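Local coordinates for protein phosphoribosylaminoimidazole carboxylase, ATPase subunit (Bacillus anthracis, PDB 4DLK) that probably uses ATP and bicarbonate to carboxylate 5-aminoimidazole ribonucleotide to its N5-carboxy form in purine biosynthesis, at residues A[189-194]-A[206-211]; A[252-257]-A[264-269]. All coordinates share one frame; numbering follows the deposited sequence.

In the fold
Both contacts are antiparallel beta hairpins of the ATP-grasp domain. They follow one another along the chain: contact 1 pairs strands 189-197 and 203-214, and contact 2 pairs strands 250-258 and 264-270. Their centres lie about 9 Å apart. Strands 189-197 and 250-258 are neighbours in one large antiparallel sheet, so the two hairpins sit side by side. Strand 264-270 is outermost at this end of the sheet within the chain. Backbone bonding joins the hairpins at Val191 with Met256 and at Val193 with Val254. Both reach the same ATP: contact 1 holds its ribose, while contact 2 bonds its alpha-phosphate and holds two calcium ions that bind its beta- and gamma-phosphates. A second ATP reaches one ion.

Contact 1 of 2, residues A[189-194]-A[206-211]. With ATP (adenosine-5'-triphosphate), chain F.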
loop_
_atom_site.group_PDB
_atom_site.type_symbol
_atom_site.label_atom_id
_atom_site.label_comp_id
_atom_site.label_asym_id
_atom_site.label_seq_id
_atom_site.Cartn_x
_atom_site.Cartn_y
_atom_site.Cartn_z
ATOM N N LYS A 189 -15.727 22.580 14.887
ATOM C CA LYS A 189 -14.728 21.625 14.397
ATOM C C LYS A 189 -14.011 22.160 13.163
ATOM O O LYS A 189 -14.609 22.861 12.345
ATOM C CB LYS A 189 -15.388 20.300 14.009
ATOM C CG LYS A 189 -16.295 19.667 15.055
ATOM C CD LYS A 189 -15.516 18.887 16.096
ATOM C CE LYS A 189 -16.427 17.897 16.819
ATOM N NZ LYS A 189 -15.705 17.307 17.977
ATOM N N GLU A 190 -12.732 21.821 13.037
ATOM C CA GLU A 190 -12.012 22.000 11.777
ATOM C C GLU A 190 -12.056 20.682 11.038
ATOM O O GLU A 190 -11.778 19.624 11.622
ATOM C CB GLU A 190 -10.562 22.412 12.014
ATOM C CG GLU A 190 -10.429 23.665 12.850
ATOM C CD GLU A 190 -9.025 24.216 12.848
ATOM O OE1 GLU A 190 -8.450 24.356 13.947
ATOM O OE2 GLU A 190 -8.500 24.508 11.750
ATOM N N VAL A 191 -12.426 20.747 9.762
ATOM C CA VAL A 191 -12.593 19.548 8.946
ATOM C C VAL A 191 -11.896 19.723 7.607
ATOM O O VAL A 191 -11.581 20.850 7.208
ATOM C CB VAL A 191 -14.088 19.181 8.726
ATOM C CG1 VAL A 191 -14.765 18.839 10.047
ATOM C CG2 VAL A 191 -14.840 20.299 8.010
ATOM N N SER A 192 -11.645 18.614 6.919
ATOM C CA SER A 192 -11.033 18.679 5.600
ATOM C C SER A 192 -11.571 17.605 4.679
ATOM O O SER A 192 -12.032 16.541 5.124
ATOM C CB SER A 192 -9.504 18.603 5.681
ATOM O OG SER A 192 -9.071 17.300 6.026
ATOM N N VAL A 193 -11.537 17.906 3.389
ATOM C CA VAL A 193 -11.912 16.951 2.376
ATOM C C VAL A 193 -10.839 16.921 1.300
ATOM O O VAL A 193 -10.403 17.970 0.799
ATOM C CB VAL A 193 -13.284 17.293 1.751
ATOM C CG1 VAL A 193 -13.615 16.333 0.621
ATOM C CG2 VAL A 193 -14.376 17.234 2.807
ATOM N N ILE A 194 -10.409 15.714 0.964
ATOM C CA ILE A 194 -9.495 15.515 -0.145
ATOM C C ILE A 194 -10.347 15.241 -1.376
ATOM O O ILE A 194 -11.183 14.332 -1.365
ATOM C CB ILE A 194 -8.551 14.314 0.086
ATOM C CG1 ILE A 194 -7.883 14.353 1.479
ATOM C CG2 ILE A 194 -7.551 14.187 -1.060
ATOM C CD1 ILE A 194 -6.916 15.488 1.738
ATOM N N PHE A 206 -13.080 12.036 -1.171
ATOM C CA PHE A 206 -12.918 11.250 0.051
ATOM C C PHE A 206 -13.896 11.710 1.144
ATOM O O PHE A 206 -14.486 12.795 1.027
ATOM C CB PHE A 206 -11.469 11.345 0.546
ATOM C CG PHE A 206 -10.508 10.490 -0.227
ATOM C CD1 PHE A 206 -9.733 11.034 -1.242
ATOM C CD2 PHE A 206 -10.374 9.133 0.065
ATOM C CE1 PHE A 206 -8.840 10.243 -1.951
ATOM C CE2 PHE A 206 -9.490 8.340 -0.641
ATOM C CZ PHE A 206 -8.716 8.895 -1.645
ATOM N N PRO A 207 -14.081 10.894 2.203
ATOM C CA PRO A 207 -14.910 11.293 3.351
ATOM C C PRO A 207 -14.386 12.526 4.075
ATOM O O PRO A 207 -13.211 12.877 3.941
ATOM C CB PRO A 207 -14.812 10.079 4.283
ATOM C CG PRO A 207 -14.567 8.931 3.361
ATOM C CD PRO A 207 -13.632 9.493 2.328
ATOM N N VAL A 208 -15.256 13.170 4.845
ATOM C CA VAL A 208 -14.863 14.315 5.658
ATOM C C VAL A 208 -14.067 13.847 6.875
ATOM O O VAL A 208 -14.478 12.911 7.579
ATOM C CB VAL A 208 -16.099 15.144 6.081
ATOM C CG1 VAL A 208 -15.682 16.427 6.783
ATOM C CG2 VAL A 208 -16.959 15.465 4.861
ATOM N N ALA A 209 -12.913 14.476 7.096
ATOM C CA ALA A 209 -12.072 14.190 8.258
ATOM C C ALA A 209 -12.148 15.329 9.258
ATOM O O ALA A 209 -12.162 16.498 8.863
ATOM C CB ALA A 209 -10.625 13.989 7.835
ATOM N N GLU A 210 -12.172 14.983 10.545
ATOM C CA GLU A 210 -12.109 15.964 11.620
ATOM C C GLU A 210 -10.659 16.112 12.063
ATOM O O GLU A 210 -10.009 15.131 12.419
ATOM C CB GLU A 210 -12.988 15.521 12.796
ATOM C CG GLU A 210 -12.840 16.348 14.067
ATOM C CD GLU A 210 -13.577 15.735 15.251
ATOM O OE1 GLU A 210 -14.453 14.865 15.044
ATOM O OE2 GLU A 210 -13.280 16.125 16.400
ATOM N N ASN A 211 -10.160 17.341 12.050
ATOM C CA ASN A 211 -8.751 17.588 12.335
ATOM C C ASN A 211 -8.523 18.292 13.661
ATOM O O ASN A 211 -9.135 19.320 13.948
ATOM C CB ASN A 211 -8.097 18.371 11.195
ATOM C CG ASN A 211 -8.213 17.661 9.856
ATOM O OD1 ASN A 211 -8.078 16.431 9.761
ATOM N ND2 ASN A 211 -8.466 18.434 8.808
HETATM P PG ATP F . -0.820 25.190 9.012
HETATM O O1G ATP F . -1.750 25.179 7.818
HETATM O O2G ATP F . -1.295 24.279 10.130
HETATM O O3G ATP F . 0.637 25.031 8.655
HETATM P PB ATP F . -1.490 28.012 8.997
HETATM O O1B ATP F . -1.138 29.138 9.921
HETATM O O2B ATP F . -1.167 28.084 7.529
HETATM O O3B ATP F . -0.850 26.675 9.655
HETATM P PA ATP F . -4.306 28.605 9.196
HETATM O O1A ATP F . -5.505 27.741 8.925
HETATM O O2A ATP F . -4.050 29.816 8.335
HETATM O O3A ATP F . -3.040 27.620 9.172
HETATM O "O5'" ATP F . -4.420 29.095 10.728
HETATM C "C5'" ATP F . -4.077 28.217 11.801
HETATM C "C4'" ATP F . -5.207 28.111 12.816
HETATM O "O4'" ATP F . -5.670 29.414 13.191
HETATM C "C3'" ATP F . -6.426 27.385 12.267
HETATM O "O3'" ATP F . -6.355 25.970 12.462
HETATM C "C2'" ATP F . -7.580 27.996 13.035
HETATM O "O2'" ATP F . -7.811 27.277 14.252
HETATM C "C1'" ATP F . -7.089 29.382 13.399
HETATM N N9 ATP F . -7.762 30.344 12.500
HETATM C C8 ATP F . -7.267 30.822 11.339
HETATM N N7 ATP F . -8.136 31.681 10.755
HETATM C C5 ATP F . -9.217 31.761 11.547
HETATM C C6 ATP F . -10.505 32.491 11.519
HETATM N N6 ATP F . -10.805 33.328 10.494
HETATM N N1 ATP F . -11.368 32.289 12.547
HETATM C C2 ATP F . -11.081 31.456 13.574
HETATM N N3 ATP F . -9.927 30.767 13.662
HETATM C C4 ATP F . -8.971 30.874 12.697
HETATM O O HOH W 1 -11.476 20.140 15.063
HETATM O O HOH W 2 -10.818 13.484 3.204
#
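Ser192 and Ala209 form an antiparallel hydrogen-bonded pair, with Ser192 N to Ala209 O at 2.9 Å and Ala209 N returning the bond to Ser192 O. Asn211 N bonds to Glu190 O at 2.8 Å. At the other end Phe206 N meets Ile194 O almost head-on, with a C=O...N angle of 176°. Two waters bridge the backbones. One takes the N-H of Glu190 and donates to Asn211 O; the other links Ile194 N to Pro207 O in the same way.

Asn211 ND2 donates to Ser192 OG at 3.1 Å, with the hydroxyl in the plane of the amide. The other end of that amide is held by Ser221, and Ser192 OG also bonds to Ser276. Lys189 NZ forms a salt bridge with Glu210 OE2 at 3.1 Å, coming from above the carboxylate plane. Arg226 is a second cationic partner of that oxygen, so its negative charge is probably well balanced.

The two strands make a beta hairpin in the ATP-grasp domain, and strand 189-197 carries a nucleotide-binding residue. Glu190 has CG anti to its carbonyl carbon (chi1 -56°) and an extended chain beyond, which takes the carboxylate away from 206-211 to the ribose. There Glu190 OE1 accepts from O2' of ATP and OE2 from O3' at 2.7 Å, one oxygen for each ribose hydroxyl.

Val208 spreads its two methyls: CG1 meets Val191 CB, and CG2 meets Val193 CG2 at 3.7 Å. Helix 229-245 packs on both Val193 and Val208. Farther along, Ile194 CB touches Phe206 CD1, while Ile194 O lies at the edge of that ring. Phe206 also meets Tyr279 and Thr304 in loops.

Contact 2 of 2, residues A[252-257]-A[264-269]; sequences LAVEMF and IYINEL. With CA (calcium ion), chain D; CA (calcium ion), chain C; ATP (adenosine-5'-triphosphate), chain F; ATP (adenosine-5'-triphosphate), chain G.
Glu255 and Glu268 meet across the hairpin at a calcium ion. Glu255 grips this ion with both oxygens, OE1 at 2.5 Å, and Glu268 adds OE2 at 2.4 Å. Glu268 OE2 also bridges to a second calcium, which OE1 binds too. O1G of one ATP bridges both ions, and a second ATP gives O3G to the first. Arg107 holds Glu268 OE1.

With CG anti to the backbone N (chi1 177°), Asn267 carries its amide past Phe257 CZ to the first ATP, where ND2 donates a nearly straight bond to O1A, 2.6 Å long. Asn267 CB lies over one face of the Phe257 ring, toward its rim, in a CH-pi contact; Asn267 CG is 3.3 Å from Phe257 CZ, and amide and ring planes are 27° apart. Phe257 CZ approaches C5 of that ATP's adenine, and the ring stacks on Phe187.

A classic beta bulge in this ATP-grasp hairpin sets Asn267 and Glu268 opposite Glu255. Glu255 O accepts from Asn267 N at 2.8 Å and weakly from Glu268 N.

Behind this face, Met256 CG packs on Ile266 CD1 and Val254 CG1 on Leu269 CD2. Helix 229-245 covers Val254 and Met256; helix 107-116 covers Ile266 and Leu269.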
loop_
_atom_site.group_PDB
_atom_site.type_symbol
_atom_site.label_atom_id
_atom_site.label_comp_id
_atom_site.label_asym_id
_atom_site.label_seq_id
_atom_site.Cartn_x
_atom_site.Cartn_y
_atom_site.Cartn_z
ATOM N N LEU A 252 -6.567 17.894 -4.366
ATOM C CA LEU A 252 -6.829 19.144 -3.666
ATOM C C LEU A 252 -7.343 18.867 -2.264
ATOM O O LEU A 252 -8.360 18.194 -2.088
ATOM C CB LEU A 252 -7.829 20.012 -4.437
ATOM C CG LEU A 252 -8.126 21.401 -3.860
ATOM C CD1 LEU A 252 -6.914 22.314 -4.002
ATOM C CD2 LEU A 252 -9.335 22.005 -4.562
ATOM N N ALA A 253 -6.615 19.370 -1.275
ATOM C CA ALA A 253 -7.026 19.280 0.120
ATOM C C ALA A 253 -7.782 20.553 0.467
ATOM O O ALA A 253 -7.241 21.663 0.326
ATOM C CB ALA A 253 -5.802 19.131 1.014
ATOM N N VAL A 254 -9.039 20.405 0.886
ATOM C CA VAL A 254 -9.862 21.559 1.235
ATOM C C VAL A 254 -10.087 21.579 2.747
ATOM O O VAL A 254 -10.806 20.722 3.287
ATOM C CB VAL A 254 -11.228 21.540 0.513
ATOM C CG1 VAL A 254 -12.002 22.811 0.828
ATOM C CG2 VAL A 254 -11.045 21.358 -0.999
ATOM N N GLU A 255 -9.473 22.549 3.423
ATOM C CA GLU A 255 -9.617 22.668 4.877
ATOM C C GLU A 255 -10.711 23.676 5.211
ATOM O O GLU A 255 -10.802 24.742 4.594
ATOM C CB GLU A 255 -8.281 23.041 5.533
ATOM C CG GLU A 255 -7.196 21.979 5.352
ATOM C CD GLU A 255 -5.874 22.390 5.977
ATOM O OE1 GLU A 255 -4.991 22.886 5.247
ATOM O OE2 GLU A 255 -5.709 22.241 7.210
ATOM N N MET A 256 -11.558 23.315 6.169
ATOM C CA MET A 256 -12.792 24.050 6.428
ATOM C C MET A 256 -13.045 24.253 7.918
ATOM O O MET A 256 -12.475 23.544 8.753
ATOM C CB MET A 256 -13.979 23.310 5.814
ATOM C CG MET A 256 -13.936 23.199 4.296
ATOM S SD MET A 256 -15.118 21.997 3.660
ATOM C CE MET A 256 -14.345 20.487 4.228
ATOM N N PHE A 257 -13.878 25.245 8.231
ATOM C CA PHE A 257 -14.419 25.445 9.562
ATOM C C PHE A 257 -15.891 25.041 9.534
ATOM O O PHE A 257 -16.630 25.421 8.614
ATOM C CB PHE A 257 -14.331 26.917 9.996
ATOM C CG PHE A 257 -12.937 27.483 10.019
ATOM C CD1 PHE A 257 -12.694 28.759 9.522
ATOM C CD2 PHE A 257 -11.870 26.759 10.550
ATOM C CE1 PHE A 257 -11.413 29.302 9.551
ATOM C CE2 PHE A 257 -10.592 27.293 10.574
ATOM C CZ PHE A 257 -10.363 28.566 10.079
ATOM N N ILE A 264 -20.457 25.983 6.853
ATOM C CA ILE A 264 -19.091 25.664 6.463
ATOM C C ILE A 264 -18.463 26.928 5.891
ATOM O O ILE A 264 -19.103 27.641 5.122
ATOM C CB ILE A 264 -19.035 24.538 5.403
ATOM C CG1 ILE A 264 -19.475 23.191 5.999
ATOM C CG2 ILE A 264 -17.632 24.409 4.806
ATOM C CD1 ILE A 264 -18.444 22.534 6.898
ATOM N N TYR A 265 -17.224 27.201 6.292
ATOM C CA TYR A 265 -16.387 28.204 5.649
ATOM C C TYR A 265 -15.110 27.520 5.179
ATOM O O TYR A 265 -14.567 26.661 5.890
ATOM C CB TYR A 265 -16.067 29.351 6.617
ATOM C CG TYR A 265 -17.290 30.137 7.025
ATOM C CD1 TYR A 265 -17.998 29.821 8.188
ATOM C CD2 TYR A 265 -17.760 31.182 6.231
ATOM C CE1 TYR A 265 -19.135 30.540 8.551
ATOM C CE2 TYR A 265 -18.888 31.904 6.587
ATOM C CZ TYR A 265 -19.572 31.581 7.742
ATOM O OH TYR A 265 -20.696 32.309 8.072
ATOM N N ILE A 266 -14.652 27.877 3.980
ATOM C CA ILE A 266 -13.420 27.326 3.427
ATOM C C ILE A 266 -12.278 28.143 4.007
ATOM O O ILE A 266 -12.271 29.370 3.882
ATOM C CB ILE A 266 -13.374 27.400 1.878
ATOM C CG1 ILE A 266 -14.669 26.871 1.228
ATOM C CG2 ILE A 266 -12.119 26.710 1.334
ATOM C CD1 ILE A 266 -14.998 25.416 1.496
ATOM N N ASN A 267 -11.333 27.458 4.648
ATOM C CA ASN A 267 -10.220 28.104 5.328
ATOM C C ASN A 267 -9.019 28.258 4.401
ATOM O O ASN A 267 -8.583 29.380 4.124
ATOM C CB ASN A 267 -9.839 27.330 6.601
ATOM C CG ASN A 267 -8.630 27.917 7.308
ATOM O OD1 ASN A 267 -8.427 29.138 7.329
ATOM N ND2 ASN A 267 -7.817 27.049 7.897
ATOM N N GLU A 268 -8.481 27.132 3.934
ATOM C CA GLU A 268 -7.429 27.158 2.923
ATOM C C GLU A 268 -7.404 25.901 2.052
ATOM O O GLU A 268 -8.086 24.910 2.333
ATOM C CB GLU A 268 -6.043 27.441 3.540
ATOM C CG GLU A 268 -5.727 26.668 4.809
ATOM C CD GLU A 268 -4.285 26.846 5.261
ATOM O OE1 GLU A 268 -3.696 27.929 5.064
ATOM O OE2 GLU A 268 -3.720 25.891 5.824
ATOM N N LEU A 269 -6.613 25.970 0.987
ATOM C CA LEU A 269 -6.503 24.894 0.010
ATOM C C LEU A 269 -5.065 24.432 -0.126
ATOM O O LEU A 269 -4.144 25.236 -0.046
ATOM C CB LEU A 269 -6.990 25.379 -1.357
ATOM C CG LEU A 269 -8.401 25.968 -1.425
ATOM C CD1 LEU A 269 -8.671 26.530 -2.812
ATOM C CD2 LEU A 269 -9.430 24.912 -1.049
HETATM CA CA CA D . -3.645 23.881 7.141
HETATM CA CA CA C . -1.486 26.586 5.817
HETATM P PG ATP F . -0.820 25.190 9.012
HETATM O O1G ATP F . -1.750 25.179 7.818
HETATM O O2G ATP F . -1.295 24.279 10.130
HETATM O O3G ATP F . 0.637 25.031 8.655
HETATM P PB ATP F . -1.490 28.012 8.997
HETATM O O1B ATP F . -1.138 29.138 9.921
HETATM O O2B ATP F . -1.167 28.084 7.529
HETATM O O3B ATP F . -0.850 26.675 9.655
HETATM P PA ATP F . -4.306 28.605 9.196
HETATM O O1A ATP F . -5.505 27.741 8.925
HETATM O O2A ATP F . -4.050 29.816 8.335
HETATM O O3A ATP F . -3.040 27.620 9.172
HETATM O "O5'" ATP F . -4.420 29.095 10.728
HETATM C "C5'" ATP F . -4.077 28.217 11.801
HETATM C "C4'" ATP F . -5.207 28.111 12.816
HETATM O "O4'" ATP F . -5.670 29.414 13.191
HETATM C "C3'" ATP F . -6.426 27.385 12.267
HETATM O "O3'" ATP F . -6.355 25.970 12.462
HETATM C "C2'" ATP F . -7.580 27.996 13.035
HETATM O "O2'" ATP F . -7.811 27.277 14.252
HETATM C "C1'" ATP F . -7.089 29.382 13.399
HETATM N N9 ATP F . -7.762 30.344 12.500
HETATM C C8 ATP F . -7.267 30.822 11.339
HETATM N N7 ATP F . -8.136 31.681 10.755
HETATM C C5 ATP F . -9.217 31.761 11.547
HETATM C C6 ATP F . -10.505 32.491 11.519
HETATM N N6 ATP F . -10.805 33.328 10.494
HETATM N N1 ATP F . -11.368 32.289 12.547
HETATM C C2 ATP F . -11.081 31.456 13.574
HETATM N N3 ATP F . -9.927 30.767 13.662
HETATM C C4 ATP F . -8.971 30.874 12.697
HETATM P PG ATP G . -1.367 21.090 7.798
HETATM O O1G ATP G . -0.020 21.746 8.025
HETATM O O2G ATP G . -1.977 20.458 9.026
HETATM O O3G ATP G . -2.351 21.915 6.995
HETATM P PB ATP G . 0.084 19.771 5.736
HETATM O O1B ATP G . -0.121 18.598 4.798
HETATM O O2B ATP G . 0.190 21.173 5.165
HETATM O O3B ATP G . -1.058 19.787 6.870
HETATM P PA ATP G . 2.649 18.584 6.137
HETATM O O1A ATP G . 2.224 17.151 5.928
HETATM O O2A ATP G . 3.778 18.922 7.082
HETATM O O3A ATP G . 1.400 19.495 6.618
HETATM O "O5'" ATP G . 2.979 19.213 4.704
HETATM C "C5'" ATP G . 4.125 18.799 3.974
HETATM C "C4'" ATP G . 4.263 19.852 2.894
HETATM O "O4'" ATP G . 4.568 21.117 3.485
HETATM C "C3'" ATP G . 5.368 19.527 1.910
HETATM O "O3'" ATP G . 4.796 19.710 0.609
HETATM C "C2'" ATP G . 6.441 20.561 2.188
HETATM O "O2'" ATP G . 7.140 20.918 0.990
HETATM C "C1'" ATP G . 5.622 21.727 2.739
HETATM N N9 ATP G . 6.396 22.688 3.571
HETATM C C8 ATP G . 7.419 22.403 4.410
HETATM N N7 ATP G . 7.890 23.532 5.004
HETATM C C5 ATP G . 7.161 24.567 4.547
HETATM C C6 ATP G . 7.130 26.037 4.762
HETATM N N6 ATP G . 8.006 26.623 5.613
HETATM N N1 ATP G . 6.204 26.765 4.087
HETATM C C2 ATP G . 5.329 26.189 3.235
HETATM N N3 ATP G . 5.302 24.860 2.992
HETATM C C4 ATP G . 6.174 24.010 3.604
HETATM O O HOH W 3 -9.266 24.193 8.985
HETATM O O HOH W 4 -0.492 28.452 4.708
HETATM O O HOH W 5 0.671 25.791 6.021
HETATM O O HOH W 6 -1.439 25.980 3.542
HETATM O O HOH W 7 -5.526 25.147 8.229
HETATM O O HOH W 8 -3.893 23.419 9.611
#